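Local coordinates for putative molybdenum cofactor biosynthesis protein D2 (MoaD2) / thiamine S (Mycobacterium smegmatis, PDB 6JC0) that probably serves as the small, ubiquitin-like sulfur carrier that delivers sulfur as a C-terminal thiocarboxylate during molybdenum cofactor biosynthesis, at residues 15-20 against 81-86. Residues are numbered along the deposited sequence; the frame is centred on the assembly and turned at random.
Sequences AAAAAA and VLPPFA
Pro-83, the first residue beyond strand 77-82, pushes its ring against the first turn of helix 16-21. Pro-83 CB points toward the helix and comes within 4.4 Å of Ala-16 CB. The next atom, CG, comes closest, and CD, turning back to the ring nitrogen, lies farther off. CG lies 3.8 Å from Ala-17 N and 3.9 Å from Ala-16 N, so the ring tip rests on the amides opening the helix. Around that tip stand three methyls: Ala-15 CB is 4.1 Å from Pro-83 CG, Ala-16 CB 4.2 Å and Ala-17 CB 4.3 Å. Such small side chains let the ring reach the main chain. Ala-15 is the N-cap residue, its carbonyl O accepting the bond from Ala-19 N.

Val-81 extends the apolar patch: its CG1, anti to the backbone N (chi1 -179°), touches Ala-17 CB at 3.7 Å, so that methyl packs on both Val-81 and Pro-83. Leu-82 CB points away from the helix, and its side chain packs on Leu-60 of strand 58-61.

The contact joins the start of the helix to the end of a central strand of the beta-grasp sheet, where the chain enters the C-terminal tail. An aromatic side chain of another protein chain hydrogen-bonds to Pro-83 O, and one packs on Ala-15. Val-81 also packs on Val-11 and Tyr-13 of strand 6-13, and Ala-16 on Val-53 of helix 48-54.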
loop_
_atom_site.group_PDB
_atom_site.type_symbol
_atom_site.label_atom_id
_atom_site.label_comp_id
_atom_site.label_asym_id
_atom_site.label_seq_id
_atom_site.Cartn_x
_atom_site.Cartn_y
_atom_site.Cartn_z
ATOM N N ALA B 15 26.631 -16.592 1.428
ATOM C CA ALA B 15 25.608 -16.994 2.392
ATOM C C ALA B 15 25.776 -18.433 2.863
ATOM O O ALA B 15 26.806 -18.784 3.439
ATOM C CB ALA B 15 24.226 -16.792 1.798
ATOM N N ALA B 16 24.766 -19.259 2.605
ATOM C CA ALA B 16 24.777 -20.649 3.050
ATOM C C ALA B 16 25.979 -21.427 2.512
ATOM O O ALA B 16 26.500 -22.306 3.192
ATOM C CB ALA B 16 23.484 -21.344 2.648
ATOM N N ALA B 17 26.414 -21.110 1.296
ATOM C CA ALA B 17 27.572 -21.785 0.714
ATOM C C ALA B 17 28.840 -21.455 1.498
ATOM O O ALA B 17 29.613 -22.350 1.858
ATOM C CB ALA B 17 27.731 -21.404 -0.756
ATOM N N ALA B 18 29.044 -20.168 1.769
ATOM C CA ALA B 18 30.172 -19.721 2.579
ATOM C C ALA B 18 30.136 -20.359 3.957
ATOM O O ALA B 18 31.170 -20.758 4.493
ATOM C CB ALA B 18 30.178 -18.196 2.702
ATOM N N ALA B 19 28.938 -20.452 4.527
ATOM C CA ALA B 19 28.769 -21.026 5.852
ATOM C C ALA B 19 29.173 -22.496 5.860
ATOM O O ALA B 19 29.859 -22.953 6.768
ATOM C CB ALA B 19 27.330 -20.864 6.323
ATOM N N ALA B 20 28.757 -23.230 4.836
ATOM C CA ALA B 20 29.044 -24.657 4.762
ATOM C C ALA B 20 30.507 -24.924 4.407
ATOM O O ALA B 20 31.105 -25.888 4.889
ATOM C CB ALA B 20 28.119 -25.327 3.753
ATOM N N VAL B 81 29.380 -18.691 -6.158
ATOM C CA VAL B 81 28.415 -19.700 -5.740
ATOM C C VAL B 81 27.235 -19.058 -5.009
ATOM O O VAL B 81 27.381 -18.561 -3.886
ATOM C CB VAL B 81 29.067 -20.755 -4.819
ATOM C CG1 VAL B 81 28.048 -21.807 -4.425
ATOM C CG2 VAL B 81 30.259 -21.395 -5.508
ATOM N N LEU B 82 26.063 -19.088 -5.643
ATOM C CA LEU B 82 24.892 -18.361 -5.157
ATOM C C LEU B 82 23.761 -19.287 -4.713
ATOM O O LEU B 82 23.136 -19.949 -5.541
ATOM C CB LEU B 82 24.363 -17.412 -6.247
ATOM C CG LEU B 82 24.977 -16.018 -6.417
ATOM C CD1 LEU B 82 26.435 -16.088 -6.815
ATOM C CD2 LEU B 82 24.186 -15.205 -7.438
ATOM N N PRO B 83 23.480 -19.326 -3.402
ATOM C CA PRO B 83 22.328 -20.085 -2.904
ATOM C C PRO B 83 21.022 -19.469 -3.388
ATOM O O PRO B 83 21.041 -18.337 -3.881
ATOM C CB PRO B 83 22.458 -19.973 -1.376
ATOM C CG PRO B 83 23.891 -19.615 -1.138
ATOM C CD PRO B 83 24.264 -18.741 -2.305
ATOM N N PRO B 84 19.903 -20.201 -3.263
ATOM C CA PRO B 84 18.601 -19.606 -3.578
ATOM C C PRO B 84 18.406 -18.303 -2.811
ATOM O O PRO B 84 18.824 -18.206 -1.655
ATOM C CB PRO B 84 17.606 -20.676 -3.127
ATOM C CG PRO B 84 18.362 -21.950 -3.259
ATOM C CD PRO B 84 19.778 -21.614 -2.866
ATOM N N PHE B 85 17.802 -17.311 -3.456
ATOM C CA PHE B 85 17.661 -15.994 -2.852
ATOM C C PHE B 85 16.654 -16.035 -1.710
ATOM O O PHE B 85 15.795 -16.914 -1.658
ATOM C CB PHE B 85 17.240 -14.958 -3.899
ATOM C CG PHE B 85 18.252 -14.751 -4.996
ATOM C CD1 PHE B 85 19.547 -15.228 -4.867
ATOM C CD2 PHE B 85 17.907 -14.064 -6.153
ATOM C CE1 PHE B 85 20.479 -15.035 -5.874
ATOM C CE2 PHE B 85 18.835 -13.865 -7.161
ATOM C CZ PHE B 85 20.122 -14.352 -7.022
ATOM N N ALA B 86 16.773 -15.084 -0.793
ATOM C CA ALA B 86 15.875 -15.005 0.354
ATOM C C ALA B 86 15.899 -13.601 0.926
ATOM O O ALA B 86 16.519 -13.350 1.956
ATOM C CB ALA B 86 16.267 -16.019 1.415
#